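Local coordinates for protein amidase, hydantoinase/carbamoylase family (PDB 5TP4) that probably hydrolyses N-carbamoyl-L-amino acids as a zinc-dependent amidase of the peptidase M20 family, at residues G217-R222 with D294-D299; P334-D339 with L370-V375; T229-H234 with Y242-Y247. One frame throughout, in Å; residues are numbered along the deposited sequence.

Contact 1: G217-R222 with D294-D299. With EDO (1,2-ethanediol), chain T.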
loop_
_atom_site.group_PDB
_atom_site.type_symbol
_atom_site.label_atom_id
_atom_site.label_comp_id
_atom_site.label_asym_id
_atom_site.label_seq_id
_atom_site.Cartn_x
_atom_site.Cartn_y
_atom_site.Cartn_z
ATOM N N GLY B 217 -33.064 5.851 4.256
ATOM C CA GLY B 217 -32.192 6.925 4.686
ATOM C C GLY B 217 -30.767 6.605 4.287
ATOM O O GLY B 217 -30.509 5.648 3.565
ATOM N N GLY B 218 -29.853 7.432 4.782
ATOM C CA GLY B 218 -28.432 7.235 4.563
ATOM C C GLY B 218 -27.760 6.841 5.866
ATOM O O GLY B 218 -28.330 7.019 6.948
ATOM N N GLN B 219 -26.554 6.285 5.754
ATOM C CA GLN B 219 -25.806 5.729 6.872
ATOM C C GLN B 219 -25.103 6.812 7.677
ATOM O O GLN B 219 -24.787 7.887 7.171
ATOM C CB GLN B 219 -24.730 4.779 6.348
ATOM C CG GLN B 219 -25.286 3.540 5.701
ATOM C CD GLN B 219 -24.343 2.978 4.675
ATOM O OE1 GLN B 219 -23.703 3.720 3.928
ATOM N NE2 GLN B 219 -24.262 1.651 4.626
ATOM N N ALA B 220 -24.778 6.472 8.932
ATOM C CA ALA B 220 -23.705 7.166 9.647
ATOM C C ALA B 220 -22.363 6.605 9.183
ATOM O O ALA B 220 -22.214 5.390 9.012
ATOM C CB ALA B 220 -23.846 6.991 11.157
ATOM N N ILE B 221 -21.397 7.498 8.937
ATOM C CA ILE B 221 -20.113 7.141 8.337
ATOM C C ILE B 221 -18.999 7.729 9.194
ATOM O O ILE B 221 -19.066 8.900 9.588
ATOM C CB ILE B 221 -19.974 7.679 6.900
ATOM C CG1 ILE B 221 -21.195 7.336 6.043
ATOM C CG2 ILE B 221 -18.675 7.135 6.242
ATOM C CD1 ILE B 221 -21.156 8.013 4.682
ATOM N N ARG B 222 -17.950 6.941 9.428
ATOM C CA ARG B 222 -16.699 7.442 9.980
ATOM C C ARG B 222 -15.560 7.025 9.064
ATOM O O ARG B 222 -15.516 5.885 8.594
ATOM C CB ARG B 222 -16.427 6.899 11.396
ATOM C CG ARG B 222 -17.610 7.111 12.325
ATOM C CD ARG B 222 -17.737 8.570 12.715
ATOM N NE ARG B 222 -18.794 8.758 13.718
ATOM C CZ ARG B 222 -20.058 9.090 13.448
ATOM N NH1 ARG B 222 -20.451 9.292 12.194
ATOM N NH2 ARG B 222 -20.938 9.224 14.438
ATOM N N ASP B 294 -13.105 2.734 6.694
ATOM C CA ASP B 294 -14.431 3.290 6.446
ATOM C C ASP B 294 -15.410 2.466 7.275
ATOM O O ASP B 294 -15.520 1.252 7.074
ATOM C CB ASP B 294 -14.735 3.226 4.945
ATOM C CG ASP B 294 -16.153 3.685 4.571
ATOM O OD1 ASP B 294 -17.125 3.049 5.007
ATOM O OD2 ASP B 294 -16.262 4.636 3.759
ATOM N N LEU B 295 -16.092 3.115 8.223
ATOM C CA LEU B 295 -17.057 2.470 9.118
ATOM C C LEU B 295 -18.456 2.987 8.831
ATOM O O LEU B 295 -18.644 4.194 8.691
ATOM C CB LEU B 295 -16.772 2.786 10.589
ATOM C CG LEU B 295 -15.578 2.199 11.309
ATOM C CD1 LEU B 295 -15.658 2.679 12.769
ATOM C CD2 LEU B 295 -15.623 0.682 11.228
ATOM N N ARG B 296 -19.441 2.094 8.788
ATOM C CA ARG B 296 -20.822 2.503 8.544
ATOM C C ARG B 296 -21.763 1.814 9.510
ATOM O O ARG B 296 -21.523 0.683 9.939
ATOM C CB ARG B 296 -21.284 2.169 7.142
ATOM C CG ARG B 296 -20.247 2.459 6.115
ATOM C CD ARG B 296 -20.736 3.426 5.112
ATOM N NE ARG B 296 -19.653 3.969 4.299
ATOM C CZ ARG B 296 -19.850 4.711 3.221
ATOM N NH1 ARG B 296 -21.107 4.970 2.813
ATOM N NH2 ARG B 296 -18.804 5.202 2.569
ATOM N N HIS B 297 -22.862 2.500 9.813
ATOM C CA HIS B 297 -23.973 1.870 10.512
ATOM C C HIS B 297 -25.217 2.680 10.174
ATOM O O HIS B 297 -25.137 3.735 9.543
ATOM C CB HIS B 297 -23.736 1.796 12.033
ATOM C CG HIS B 297 -24.544 0.732 12.724
ATOM N ND1 HIS B 297 -25.892 0.875 12.981
ATOM C CD2 HIS B 297 -24.188 -0.474 13.234
ATOM C CE1 HIS B 297 -26.335 -0.201 13.613
ATOM N NE2 HIS B 297 -25.326 -1.044 13.763
ATOM N N HIS B 298 -26.375 2.150 10.539
ATOM C CA HIS B 298 -27.590 2.945 10.385
ATOM C C HIS B 298 -27.695 4.037 11.441
ATOM O O HIS B 298 -28.436 5.007 11.246
ATOM C CB HIS B 298 -28.832 2.053 10.474
ATOM C CG HIS B 298 -29.001 1.135 9.305
ATOM N ND1 HIS B 298 -30.206 0.539 8.999
ATOM C CD2 HIS B 298 -28.119 0.710 8.367
ATOM C CE1 HIS B 298 -30.057 -0.221 7.928
ATOM N NE2 HIS B 298 -28.800 -0.133 7.522
ATOM N N ASP B 299 -26.972 3.898 12.545
ATOM C CA ASP B 299 -27.138 4.716 13.728
ATOM C C ASP B 299 -25.794 5.319 14.123
ATOM O O ASP B 299 -24.774 4.627 14.097
ATOM C CB ASP B 299 -27.704 3.835 14.840
ATOM C CG ASP B 299 -27.906 4.566 16.098
ATOM O OD1 ASP B 299 -26.911 4.769 16.811
ATOM O OD2 ASP B 299 -29.058 4.937 16.367
HETATM C C1 EDO T . -25.542 9.948 4.745
HETATM O O1 EDO T . -26.453 9.610 5.806
HETATM C C2 EDO T . -24.193 10.346 5.338
HETATM O O2 EDO T . -24.331 11.532 6.139
#
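The guanidinium of Arg-296 has Ile-221 CD1 over one face, 3.6 Å from NH1 and displaced toward the rim, while Gln-219 OE1 and the carboxylate of Asp-294 lie in its plane at the edge. This cluster sits on an antiparallel strand pair, 220-222 against 294-297, whose axes run 162° apart in the sheet of the M20 fold. Paired backbone hydrogen bonds join Ala-220 with His-297 and Arg-222 with Leu-295, flanking the non-hydrogen-bonded pair Ile-221 and Arg-296, whose side chains lie alongside, pointing the same way. Arg-296 CG is anti to the carbonyl carbon, and the chain bends at chi2 (-121°). The grip on Asp-294 is side-on: NE meets OD1 at 2.8 Å and NH2 meets OD2 at 2.9 Å, each through a syn lone pair. Arg-296 NH1 donates to Gln-219 OE1 at 3.1 Å, nearly straight at 166°. With three in-plane bonds the guanidinium's rotation is well fixed. NH1 also forms a salt bridge to 2-(N-morpholino)-ethanesulfonic acid, probably from the crystallisation liquor, and Gln-219 NE2 reaches Gly-236 O of the second subunit, placing the cluster at the dimer interface. On the other face of the sheet, helix 300-321 packs on Ala-220, and Arg-222 forms salt bridges with Asp-300 and Asp-304. At the strand end the ring edge of His-297 is used: ND1 accepts from Asp-299 N at 3.2 Å.

Contact 2: P334-D339 with L370-V375. With EDO (1,2-ethanediol), chain T.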
loop_
_atom_site.group_PDB
_atom_site.type_symbol
_atom_site.label_atom_id
_atom_site.label_comp_id
_atom_site.label_asym_id
_atom_site.label_seq_id
_atom_site.Cartn_x
_atom_site.Cartn_y
_atom_site.Cartn_z
ATOM N N PRO B 334 -23.310 12.209 9.638
ATOM C CA PRO B 334 -24.381 11.638 10.455
ATOM C C PRO B 334 -25.319 10.776 9.628
ATOM O O PRO B 334 -25.450 10.934 8.415
ATOM C CB PRO B 334 -25.121 12.875 10.975
ATOM C CG PRO B 334 -24.952 13.871 9.830
ATOM C CD PRO B 334 -23.564 13.616 9.264
ATOM N N ALA B 335 -25.998 9.866 10.317
ATOM C CA ALA B 335 -27.094 9.159 9.669
ATOM C C ALA B 335 -28.144 10.167 9.217
ATOM O O ALA B 335 -28.318 11.229 9.815
ATOM C CB ALA B 335 -27.719 8.137 10.621
ATOM N N THR B 336 -28.841 9.830 8.146
ATOM C CA THR B 336 -29.807 10.738 7.523
ATOM C C THR B 336 -31.097 9.984 7.257
ATOM O O THR B 336 -31.331 9.491 6.154
ATOM C CB THR B 336 -29.243 11.329 6.224
ATOM O OG1 THR B 336 -27.897 11.776 6.465
ATOM C CG2 THR B 336 -30.099 12.520 5.781
ATOM N N PRO B 337 -31.976 9.886 8.249
ATOM C CA PRO B 337 -33.259 9.213 8.014
ATOM C C PRO B 337 -34.147 9.993 7.052
ATOM O O PRO B 337 -34.185 11.228 7.066
ATOM C CB PRO B 337 -33.884 9.137 9.411
ATOM C CG PRO B 337 -33.170 10.173 10.199
ATOM C CD PRO B 337 -31.786 10.241 9.664
ATOM N N PHE B 338 -34.858 9.249 6.214
ATOM C CA PHE B 338 -35.859 9.836 5.337
ATOM C C PHE B 338 -37.199 9.947 6.066
ATOM O O PHE B 338 -37.381 9.444 7.173
ATOM C CB PHE B 338 -35.976 9.008 4.050
ATOM C CG PHE B 338 -34.785 9.112 3.149
ATOM C CD1 PHE B 338 -33.874 10.156 3.303
ATOM C CD2 PHE B 338 -34.579 8.175 2.150
ATOM C CE1 PHE B 338 -32.756 10.250 2.475
ATOM C CE2 PHE B 338 -33.479 8.263 1.293
ATOM C CZ PHE B 338 -32.556 9.304 1.455
ATOM N N ASP B 339 -38.138 10.659 5.452
ATOM C CA ASP B 339 -39.392 10.972 6.122
ATOM C C ASP B 339 -40.291 9.748 6.121
ATOM O O ASP B 339 -40.589 9.210 5.054
ATOM C CB ASP B 339 -40.079 12.122 5.396
ATOM C CG ASP B 339 -41.436 12.420 5.962
ATOM O OD1 ASP B 339 -41.475 13.021 7.069
ATOM O OD2 ASP B 339 -42.437 12.050 5.314
ATOM N N LEU B 370 -29.087 15.523 1.201
ATOM C CA LEU B 370 -29.121 16.927 1.598
ATOM C C LEU B 370 -30.554 17.408 1.767
ATOM O O LEU B 370 -30.858 18.135 2.721
ATOM C CB LEU B 370 -28.406 17.791 0.556
ATOM C CG LEU B 370 -26.871 17.859 0.537
ATOM C CD1 LEU B 370 -26.335 18.666 1.693
ATOM C CD2 LEU B 370 -26.204 16.444 0.477
ATOM N N LEU B 371 -31.442 17.026 0.848
ATOM C CA LEU B 371 -32.829 17.492 0.934
ATOM C C LEU B 371 -33.509 16.976 2.193
ATOM O O LEU B 371 -34.295 17.697 2.822
ATOM C CB LEU B 371 -33.634 17.063 -0.294
ATOM C CG LEU B 371 -33.632 18.037 -1.484
ATOM C CD1 LEU B 371 -34.423 19.338 -1.217
ATOM C CD2 LEU B 371 -32.210 18.422 -1.940
ATOM N N ALA B 372 -33.209 15.731 2.587
ATOM C CA ALA B 372 -33.904 15.102 3.711
ATOM C C ALA B 372 -33.683 15.840 5.013
ATOM O O ALA B 372 -34.495 15.704 5.938
ATOM C CB ALA B 372 -33.442 13.654 3.886
ATOM N N ARG B 373 -32.602 16.607 5.110
ATOM C CA ARG B 373 -32.341 17.359 6.322
ATOM C C ARG B 373 -33.188 18.616 6.413
ATOM O O ARG B 373 -33.223 19.237 7.478
ATOM C CB ARG B 373 -30.859 17.693 6.410
ATOM C CG ARG B 373 -30.018 16.424 6.536
ATOM C CD ARG B 373 -28.519 16.706 6.383
ATOM N NE ARG B 373 -27.782 15.445 6.422
ATOM C CZ ARG B 373 -26.615 15.237 5.823
ATOM N NH1 ARG B 373 -26.028 16.225 5.143
ATOM N NH2 ARG B 373 -26.041 14.037 5.903
ATOM N N ARG B 374 -33.898 18.970 5.342
ATOM C CA ARG B 374 -34.672 20.206 5.317
ATOM C C ARG B 374 -36.130 19.960 4.953
ATOM O O ARG B 374 -36.993 20.728 5.380
ATOM C CB ARG B 374 -34.051 21.204 4.329
ATOM C CG ARG B 374 -32.854 21.984 4.877
ATOM C CD ARG B 374 -33.286 23.071 5.874
ATOM N NE ARG B 374 -34.195 24.056 5.275
ATOM C CZ ARG B 374 -33.879 25.324 4.997
ATOM N NH1 ARG B 374 -32.667 25.798 5.266
ATOM N NH2 ARG B 374 -34.790 26.129 4.458
ATOM N N VAL B 375 -36.428 18.959 4.127
ATOM C CA VAL B 375 -37.809 18.752 3.687
ATOM C C VAL B 375 -38.126 17.262 3.685
ATOM O O VAL B 375 -37.221 16.417 3.611
ATOM C CB VAL B 375 -38.066 19.355 2.294
ATOM C CG1 VAL B 375 -37.470 20.771 2.167
ATOM C CG2 VAL B 375 -37.512 18.483 1.261
HETATM C C1 EDO T . -25.542 9.948 4.745
HETATM O O1 EDO T . -26.453 9.610 5.806
HETATM C C2 EDO T . -24.193 10.346 5.338
HETATM O O2 EDO T . -24.331 11.532 6.139
HETATM O O HOH W 1 -28.577 14.057 8.866
HETATM O O HOH W 2 -33.150 13.610 8.009
#
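Thr-336 meets the side chain of Arg-373 at about a right angle, its CG2 lying 3.8 Å from Arg-373 NE and its OG1 near the guanidinium. The contact joins the end of strand 324-337 to Ala-372 and Arg-373, on the segment that begins in helix 367-372. OG1 is anti to the carbonyl carbon (chi1 -46°) and accepts a hydrogen bond from Arg-373 NH2 at 3.0 Å; the oxygen is tilted 21° out of the guanidinium plane. The chain of Arg-373, extended from CG to NE, brings the guanidinium to the threonine. Its NE donates to a water at 2.9 Å. A bound ethanediol, probably from the crystallisation liquor, lies next to the guanidinium edge and donates from its O2 to Pro-334 O at 2.6 Å. Further along, Ala-372 CB rests at the ring edge of Phe-338, 3.6 Å from CD1, and another water bridges Pro-337 O to Ala-372 O. Phe-338 also packs on Ala-368 and Ile-369 of the helix and on Met-379 of strand 377-382. Its side chain is about 9 Å from that of His-198, a zinc ligand, so this strand-helix junction lies near the metal site without touching it. The chemistry is divided: the buried ring of Phe-338 against Ala-372 CB gives way to a polar border, where the Thr-336 hydroxyl and a water accept from the guanidinium, the water passing the link on to Ala-335 O.

Contact 3: T229-H234 with Y242-Y247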
loop_
_atom_site.group_PDB
_atom_site.type_symbol
_atom_site.label_atom_id
_atom_site.label_comp_id
_atom_site.label_asym_id
_atom_site.label_seq_id
_atom_site.Cartn_x
_atom_site.Cartn_y
_atom_site.Cartn_z
ATOM N N THR B 229 3.255 1.604 14.381
ATOM C CA THR B 229 4.693 1.833 14.413
ATOM C C THR B 229 5.378 0.658 15.088
ATOM O O THR B 229 5.004 0.262 16.196
ATOM C CB THR B 229 5.029 3.133 15.154
ATOM O OG1 THR B 229 4.310 4.211 14.554
ATOM C CG2 THR B 229 6.501 3.423 15.053
ATOM N N GLY B 230 6.394 0.112 14.427
ATOM C CA GLY B 230 7.205 -0.932 15.022
ATOM C C GLY B 230 8.669 -0.590 14.838
ATOM O O GLY B 230 9.077 0.557 14.951
ATOM N N VAL B 231 9.465 -1.614 14.558
ATOM C CA VAL B 231 10.906 -1.451 14.411
ATOM C C VAL B 231 11.290 -2.067 13.073
ATOM O O VAL B 231 11.073 -3.267 12.859
ATOM C CB VAL B 231 11.676 -2.095 15.569
ATOM C CG1 VAL B 231 13.187 -2.103 15.278
ATOM C CG2 VAL B 231 11.362 -1.342 16.879
ATOM N N ALA B 232 11.954 -1.294 12.201
ATOM C CA ALA B 232 12.211 -1.744 10.820
ATOM C C ALA B 232 13.606 -2.370 10.681
ATOM O O ALA B 232 14.541 -1.791 10.130
ATOM C CB ALA B 232 12.011 -0.595 9.834
ATOM N N ALA B 233 13.701 -3.617 11.113
ATOM C CA ALA B 233 14.933 -4.361 11.290
ATOM C C ALA B 233 15.101 -5.327 10.121
ATOM O O ALA B 233 14.164 -5.584 9.364
ATOM C CB ALA B 233 14.906 -5.098 12.636
ATOM N N HIS B 234 16.307 -5.847 9.965
ATOM C CA HIS B 234 16.590 -6.676 8.800
ATOM C C HIS B 234 15.855 -8.024 8.864
ATOM O O HIS B 234 15.847 -8.705 9.898
ATOM C CB HIS B 234 18.101 -6.881 8.700
ATOM C CG HIS B 234 18.558 -7.473 7.405
ATOM N ND1 HIS B 234 18.498 -8.823 7.142
ATOM C CD2 HIS B 234 19.150 -6.906 6.325
ATOM C CE1 HIS B 234 18.999 -9.062 5.947
ATOM N NE2 HIS B 234 19.405 -7.917 5.427
ATOM N N TYR B 242 12.646 -11.217 18.585
ATOM C CA TYR B 242 13.106 -9.844 18.732
ATOM C C TYR B 242 12.259 -8.842 17.972
ATOM O O TYR B 242 12.451 -7.642 18.163
ATOM C CB TYR B 242 14.547 -9.687 18.238
ATOM C CG TYR B 242 15.579 -10.448 19.032
ATOM C CD1 TYR B 242 15.819 -11.780 18.771
ATOM C CD2 TYR B 242 16.352 -9.811 20.000
ATOM C CE1 TYR B 242 16.794 -12.492 19.470
ATOM C CE2 TYR B 242 17.324 -10.517 20.712
ATOM C CZ TYR B 242 17.539 -11.852 20.431
ATOM O OH TYR B 242 18.495 -12.600 21.107
ATOM N N ARG B 243 11.326 -9.306 17.156
ATOM C CA ARG B 243 10.683 -8.455 16.179
ATOM C C ARG B 243 9.521 -7.674 16.772
ATOM O O ARG B 243 8.830 -8.130 17.687
ATOM C CB ARG B 243 10.177 -9.298 15.013
ATOM C CG ARG B 243 11.293 -10.008 14.319
ATOM C CD ARG B 243 10.801 -10.717 13.103
ATOM N NE ARG B 243 11.971 -11.241 12.370
ATOM C CZ ARG B 243 12.003 -11.466 11.075
ATOM N NH1 ARG B 243 10.926 -11.219 10.326
ATOM N NH2 ARG B 243 13.134 -11.918 10.534
ATOM N N LYS B 244 9.311 -6.482 16.214
ATOM C CA LYS B 244 8.150 -5.634 16.497
ATOM C C LYS B 244 7.586 -5.260 15.119
ATOM O O LYS B 244 7.819 -4.176 14.587
ATOM C CB LYS B 244 8.544 -4.447 17.331
ATOM C CG LYS B 244 9.007 -4.881 18.747
ATOM C CD LYS B 244 9.672 -3.741 19.476
ATOM C CE LYS B 244 10.368 -4.215 20.745
ATOM N NZ LYS B 244 10.983 -3.061 21.480
ATOM N N ASP B 245 6.860 -6.212 14.532
ATOM C CA ASP B 245 6.478 -6.176 13.128
ATOM C C ASP B 245 5.150 -5.444 12.993
ATOM O O ASP B 245 4.103 -5.987 13.355
ATOM C CB ASP B 245 6.382 -7.608 12.600
ATOM C CG ASP B 245 6.152 -7.671 11.102
ATOM O OD1 ASP B 245 5.338 -6.888 10.586
ATOM O OD2 ASP B 245 6.747 -8.544 10.437
ATOM N N ALA B 246 5.195 -4.216 12.463
ATOM C CA ALA B 246 3.990 -3.415 12.324
ATOM C C ALA B 246 3.026 -3.983 11.290
ATOM O O ALA B 246 1.836 -3.630 11.324
ATOM C CB ALA B 246 4.346 -1.968 11.963
ATOM N N TYR B 247 3.499 -4.824 10.358
ATOM C CA TYR B 247 2.560 -5.320 9.360
ATOM C C TYR B 247 1.793 -6.525 9.874
ATOM O O TYR B 247 0.579 -6.611 9.657
ATOM C CB TYR B 247 3.261 -5.649 8.039
ATOM C CG TYR B 247 2.229 -6.076 7.018
ATOM C CD1 TYR B 247 1.397 -5.132 6.401
ATOM C CD2 TYR B 247 2.036 -7.418 6.729
ATOM C CE1 TYR B 247 0.424 -5.527 5.482
ATOM C CE2 TYR B 247 1.062 -7.826 5.803
ATOM C CZ TYR B 247 0.269 -6.882 5.203
ATOM O OH TYR B 247 -0.682 -7.282 4.294
HETATM O O HOH W 3 11.298 -5.598 14.398
#
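Segment 229-234 and residues 243-246 run 134° apart end to end, with Gly-230 and Ala-246 nearest, CA to CA 4.9 Å. One direct hydrogen bond joins the backbones: Val-231 N donates to Lys-244 O at 3.0 Å, in the carbonyl plane and at 163°. The same oxygen receives a CA-H...O contact from Gly-230 CA at 3.3 Å. Gly-230 has no side chain, and its CA can come this close to Lys-244 O. A water completes the backbone link, donating to Val-231 O and accepting from Lys-244 N, both at 2.8 Å. Among the side chains, Val-231 CG2 touches Lys-244 CD at 3.9 Å; CG1 is anti to the backbone N (chi1 171°), which leaves CG2 anti to the carbonyl carbon and against the lysine, which passes it obliquely. Ala-246 CB faces Gly-230 N at 3.8 Å. Asp-245 is the N-cap of helix 246-262, its OD1 accepting from Tyr-247 N and also from Phe-248 N. Arg-243 donates from NH2 to Thr-238 O and from NH1 to Thr-271 OG1 of the second subunit. The contact closes the loop between strand 212-229 and this helix, with Ala-246 and Tyr-247 packed on Val-289 of strand 288-297.

Overall arrangement
Along the chain, contact 3 is nested within the loop that contact 1 closes, and contact 2 follows both. Contacts 1 and 2 are close neighbours, their centres 13 Å apart: strands 212-229 and 324-337 lie side by side in one sheet, Gly-218 N is probably hydrogen-bonded to Thr-336 O, and both touch the same ethanediol. Contact 3 stands far out, its centre 34 Å from contact 1 and 46 Å from contact 2, where strand 212-229 leads through a loop into helix 246-262. That strand thus links the outlying loop to the sheet at contacts 1 and 2, where the Phe-338 side chain is about 12 Å from a zinc ion. Contacts 1 and 3 both meet the second subunit.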